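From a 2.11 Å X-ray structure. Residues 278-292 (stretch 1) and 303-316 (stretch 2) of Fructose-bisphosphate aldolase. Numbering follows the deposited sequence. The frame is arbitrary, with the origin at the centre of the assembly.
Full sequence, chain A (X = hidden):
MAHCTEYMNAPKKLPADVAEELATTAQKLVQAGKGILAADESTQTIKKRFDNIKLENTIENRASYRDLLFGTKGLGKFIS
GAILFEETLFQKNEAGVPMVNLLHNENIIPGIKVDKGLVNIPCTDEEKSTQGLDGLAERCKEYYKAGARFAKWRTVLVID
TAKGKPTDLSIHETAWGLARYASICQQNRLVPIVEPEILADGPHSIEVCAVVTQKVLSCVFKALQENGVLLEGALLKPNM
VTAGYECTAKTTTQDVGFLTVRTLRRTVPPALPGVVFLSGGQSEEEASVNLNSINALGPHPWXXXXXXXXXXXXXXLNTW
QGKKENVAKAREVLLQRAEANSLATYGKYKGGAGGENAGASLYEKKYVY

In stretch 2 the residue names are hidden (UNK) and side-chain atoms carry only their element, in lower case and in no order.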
# COMPACT_ATOMS: atom_id res chain seq x y z
N LEU A 278 -19.00 16.72 -13.22
CA LEU A 278 -19.78 17.62 -12.38
C LEU A 278 -19.49 19.06 -12.77
O LEU A 278 -18.36 19.41 -13.10
CB LEU A 278 -19.46 17.39 -10.90
CG LEU A 278 -18.00 17.46 -10.43
CD1 LEU A 278 -17.64 18.86 -9.95
CD2 LEU A 278 -17.74 16.43 -9.35
N SER A 279 -20.53 19.90 -12.75
CA SER A 279 -20.40 21.29 -13.17
C SER A 279 -19.52 22.09 -12.21
O SER A 279 -18.73 22.93 -12.63
CB SER A 279 -21.78 21.94 -13.29
OG SER A 279 -22.48 21.89 -12.07
N GLY A 280 -19.67 21.82 -10.92
CA GLY A 280 -18.92 22.53 -9.91
C GLY A 280 -19.34 23.98 -9.82
O GLY A 280 -20.54 24.28 -9.79
N GLY A 281 -18.37 24.89 -9.79
CA GLY A 281 -18.66 26.31 -9.72
C GLY A 281 -18.73 26.97 -11.09
O GLY A 281 -18.90 28.18 -11.18
N GLN A 282 -18.61 26.17 -12.14
CA GLN A 282 -18.65 26.68 -13.50
C GLN A 282 -20.02 27.26 -13.83
O GLN A 282 -21.04 26.81 -13.30
CB GLN A 282 -18.31 25.59 -14.51
CG GLN A 282 -16.94 24.96 -14.33
CD GLN A 282 -16.67 23.85 -15.33
OE1 GLN A 282 -17.03 23.96 -16.50
NE2 GLN A 282 -16.04 22.78 -14.86
N SER A 283 -20.05 28.25 -14.71
CA SER A 283 -21.31 28.81 -15.18
C SER A 283 -22.01 27.80 -16.08
O SER A 283 -21.39 26.83 -16.52
CB SER A 283 -21.09 30.13 -15.92
OG SER A 283 -20.29 29.94 -17.08
N GLU A 284 -23.29 28.02 -16.35
CA GLU A 284 -24.07 27.11 -17.18
C GLU A 284 -23.46 26.95 -18.57
O GLU A 284 -23.33 25.84 -19.07
CB GLU A 284 -25.51 27.60 -17.31
CG GLU A 284 -26.34 27.44 -16.05
CD GLU A 284 -27.78 27.87 -16.26
OE1 GLU A 284 -28.03 28.71 -17.15
OE2 GLU A 284 -28.67 27.36 -15.54
N GLU A 285 -23.08 28.07 -19.17
CA GLU A 285 -22.55 28.07 -20.53
C GLU A 285 -21.17 27.42 -20.60
O GLU A 285 -20.91 26.58 -21.46
CB GLU A 285 -22.48 29.49 -21.08
CG GLU A 285 -22.14 29.56 -22.56
CD GLU A 285 -23.19 28.92 -23.44
OE1 GLU A 285 -24.38 28.95 -23.06
OE2 GLU A 285 -22.83 28.39 -24.51
N GLU A 286 -20.28 27.81 -19.68
CA GLU A 286 -18.92 27.27 -19.67
C GLU A 286 -18.91 25.78 -19.35
O GLU A 286 -18.02 25.05 -19.78
CB GLU A 286 -18.06 28.03 -18.66
CG GLU A 286 -17.76 29.47 -19.07
CD GLU A 286 -16.90 30.20 -18.05
OE1 GLU A 286 -16.65 29.64 -16.97
OE2 GLU A 286 -16.47 31.34 -18.35
N ALA A 287 -19.90 25.32 -18.59
CA ALA A 287 -20.03 23.91 -18.28
C ALA A 287 -20.40 23.12 -19.53
O ALA A 287 -20.08 21.94 -19.65
CB ALA A 287 -21.07 23.69 -17.19
N SER A 288 -21.09 23.78 -20.46
CA SER A 288 -21.47 23.17 -21.72
C SER A 288 -20.34 23.27 -22.74
O SER A 288 -20.10 22.33 -23.50
CB SER A 288 -22.74 23.82 -22.27
OG SER A 288 -23.83 23.66 -21.39
N VAL A 289 -19.66 24.41 -22.74
CA VAL A 289 -18.55 24.63 -23.66
C VAL A 289 -17.39 23.68 -23.36
O VAL A 289 -16.83 23.07 -24.26
CB VAL A 289 -18.05 26.09 -23.59
CG1 VAL A 289 -16.77 26.26 -24.40
CG2 VAL A 289 -19.13 27.04 -24.10
N ASN A 290 -17.05 23.56 -22.08
CA ASN A 290 -15.97 22.68 -21.66
C ASN A 290 -16.28 21.22 -21.92
O ASN A 290 -15.41 20.46 -22.37
CB ASN A 290 -15.65 22.89 -20.18
CG ASN A 290 -15.06 24.26 -19.89
OD1 ASN A 290 -14.39 24.85 -20.74
ND2 ASN A 290 -15.31 24.78 -18.70
N LEU A 291 -17.52 20.81 -21.65
CA LEU A 291 -17.95 19.45 -21.93
C LEU A 291 -17.89 19.17 -23.43
O LEU A 291 -17.58 18.06 -23.86
CB LEU A 291 -19.37 19.21 -21.40
CG LEU A 291 -19.98 17.83 -21.68
CD1 LEU A 291 -19.13 16.73 -21.08
CD2 LEU A 291 -21.41 17.76 -21.17
N ASN A 292 -18.19 20.20 -24.22
CA ASN A 292 -18.10 20.11 -25.67
C ASN A 292 -16.65 19.98 -26.13
O ASN A 292 -16.35 19.20 -27.03
CB ASN A 292 -18.75 21.33 -26.32
CG ASN A 292 -18.64 21.31 -27.83
OD1 ASN A 292 -19.45 20.69 -28.52
ND2 ASN A 292 -17.62 21.99 -28.35
N UNK A 303 -17.96 6.83 -22.43
CA UNK A 303 -18.84 7.96 -22.66
C UNK A 303 -18.53 9.09 -21.68
O UNK A 303 -18.65 8.92 -20.47
c UNK A 303 -20.30 7.54 -22.55
N UNK A 304 -18.13 10.24 -22.21
CA UNK A 304 -17.82 11.39 -21.38
C UNK A 304 -18.98 12.39 -21.39
O UNK A 304 -18.97 13.35 -22.16
c UNK A 304 -14.03 11.96 -22.09
c UNK A 304 -15.29 11.17 -21.81
c UNK A 304 -16.53 12.06 -21.84
c UNK A 304 -15.18 10.46 -20.47
N UNK A 305 -19.97 12.14 -20.54
CA UNK A 305 -21.15 12.99 -20.47
C UNK A 305 -21.16 13.81 -19.18
O UNK A 305 -20.10 14.13 -18.63
o UNK A 305 -23.57 12.99 -20.30
c UNK A 305 -22.42 10.99 -19.60
c UNK A 305 -22.44 12.16 -20.58
N UNK A 306 -22.35 14.14 -18.69
CA UNK A 306 -22.49 15.07 -17.57
C UNK A 306 -23.39 14.56 -16.46
O UNK A 306 -24.32 13.78 -16.70
c UNK A 306 -23.01 16.41 -18.08
c UNK A 306 -24.46 16.04 -20.10
c UNK A 306 -26.85 16.17 -19.99
c UNK A 306 -24.36 16.33 -18.75
c UNK A 306 -25.53 16.54 -18.02
c UNK A 306 -25.70 15.96 -20.72
c UNK A 306 -26.76 16.46 -18.64
N UNK A 307 -23.11 15.00 -15.24
CA UNK A 307 -24.01 14.81 -14.11
C UNK A 307 -24.24 16.16 -13.45
O UNK A 307 -23.92 16.36 -12.28
o UNK A 307 -24.29 13.64 -11.99
c UNK A 307 -23.42 13.81 -13.10
N UNK A 308 -24.80 17.08 -14.23
CA UNK A 308 -24.93 18.47 -13.80
C UNK A 308 -26.13 18.70 -12.89
O UNK A 308 -27.12 17.97 -12.94
c UNK A 308 -21.52 19.60 -17.46
c UNK A 308 -22.56 19.11 -15.36
c UNK A 308 -23.81 19.46 -15.87
c UNK A 308 -23.88 19.88 -17.20
c UNK A 308 -21.43 19.18 -16.15
c UNK A 308 -22.75 19.95 -17.99
c UNK A 308 -25.05 19.39 -15.02
o UNK A 308 -20.40 19.66 -18.24
N UNK A 309 -26.01 19.72 -12.04
CA UNK A 309 -27.12 20.17 -11.22
C UNK A 309 -27.20 21.68 -11.29
O UNK A 309 -28.26 22.25 -11.55
N UNK A 310 -26.06 22.33 -11.07
CA UNK A 310 -25.98 23.78 -11.17
C UNK A 310 -26.14 24.24 -12.61
O UNK A 310 -26.82 25.23 -12.89
c UNK A 310 -24.65 24.29 -10.60
c UNK A 310 -23.09 26.20 -10.21
c UNK A 310 -24.47 25.79 -10.67
n UNK A 310 -23.02 27.61 -9.82
n UNK A 310 -23.42 27.19 -7.60
c UNK A 310 -23.19 28.05 -8.58
n UNK A 310 -23.12 29.34 -8.32
N UNK A 311 -25.52 23.52 -13.53
CA UNK A 311 -25.50 23.89 -14.94
C UNK A 311 -26.84 23.65 -15.63
O UNK A 311 -27.02 24.03 -16.79
c UNK A 311 -24.40 23.14 -15.66
N UNK A 312 -27.77 23.03 -14.92
CA UNK A 312 -29.08 22.71 -15.49
C UNK A 312 -30.23 23.41 -14.78
O UNK A 312 -31.32 23.53 -15.33
c UNK A 312 -28.81 20.71 -17.88
c UNK A 312 -28.71 18.87 -16.18
c UNK A 312 -28.48 20.35 -16.44
c UNK A 312 -29.31 21.20 -15.47
N UNK A 313 -29.98 23.87 -13.55
CA UNK A 313 -31.06 24.38 -12.71
C UNK A 313 -30.93 25.85 -12.35
O UNK A 313 -31.88 26.46 -11.86
o UNK A 313 -30.67 20.34 -10.18
c UNK A 313 -31.15 23.55 -11.43
n UNK A 313 -32.33 21.67 -9.44
c UNK A 313 -31.44 21.29 -10.35
c UNK A 313 -31.42 22.08 -11.65
N UNK A 314 -29.75 26.43 -12.59
CA UNK A 314 -29.49 27.81 -12.19
C UNK A 314 -30.44 28.80 -12.85
O UNK A 314 -31.03 29.65 -12.18
c UNK A 314 -28.05 28.18 -12.50
N UNK A 315 -30.60 28.68 -14.17
CA UNK A 315 -31.47 29.58 -14.91
C UNK A 315 -32.94 29.21 -14.75
O UNK A 315 -33.83 30.05 -14.90
o UNK A 315 -29.81 30.14 -16.60
c UNK A 315 -31.10 29.58 -16.40
N UNK A 316 -33.20 27.94 -14.44
CA UNK A 316 -34.56 27.46 -14.24
C UNK A 316 -35.18 28.11 -13.01
O UNK A 316 -36.32 28.59 -13.05
c UNK A 316 -36.01 25.46 -13.77
c UNK A 316 -34.60 25.93 -14.08
c UNK A 316 -34.08 25.26 -15.34
O HOH W 1 -25.06 24.03 -18.98

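Position 303 has one side-chain carbon and lies out of reach of stretch 1. It is Ala303.

Position 304 has four carbons, forked at the second. Its backbone O is 3.6 Å from Leu291 CD1. The fork makes it Leu304.

Position 305 has one carbon carrying an oxygen and a carbon. Its backbone O is 3.7 Å from Leu291 CD1. It is Thr305, whose OG1 accepts a very short hydrogen bond from the backbone N of 306, at 2.3 Å.

Position 306 has one carbon, then a six-carbon ring without a hydroxyl. A ring carbon packs 3.7 Å from Leu291 CD2. It is Phe306.

Position 307 has one carbon and one oxygen. Its backbone O is 4.3 Å from Leu278 CA. It is Ser307.

Position 308 has one carbon, then a six-carbon ring bearing an oxygen. The CB points sideways, but the end of the side chain comes nearer to stretch 1. Ala287 CB lies over one face of the ring, and the oxygen is 2.7 Å from Ala287 O. It is Tyr308. Its OH gives a weak hydrogen bond to Ala287 O.

Position 309 has no side-chain atoms. It is Gly309, at the N-cap position of the following helix.

Position 310 has three carbons, a nitrogen, then a carbon carrying two more nitrogens. The third carbon is 3.2 Å from Gly280 O and 3.8 Å from Gln282 O. The guanidinium makes it Arg310.

Position 311 has one carbon. This CB is 3.7 Å from both Ser279 CB and Ala287 CB. It is Ala311.

Position 312 has four carbons, forked at the second. It is Leu312.

Position 313 has three carbons, the third carrying an oxygen and a nitrogen. It is Gln313.

Position 314 has one carbon, 3.2 Å from Glu284 OE2. It is Ala314.

Position 315 has one carbon and one oxygen. The oxygen is 2.3 Å from Glu284 OE1. It is Ser315, whose OG donates a very short hydrogen bond to Glu284 OE1.

Position 316 has three carbons, branched at the first, and makes no contact. It is Val316.

The loop and helix of stretch 1 pack on a strand and a second helix, both running roughly antiparallel to the first helix. The helices come closest in register at Glu284 and Ala311, whose CA atoms are 4.2 Å apart. Glu284 reaches across to the second helix, where its OE2 also accepts from Ser315 N at 2.7 Å. This bond to the backbone N falls at a kink, where Ser315 N lacks a bond to the preceding turn. Leu291 fills the strand side.

Stretch 2 (303-316) ALTFSYGRALQASV
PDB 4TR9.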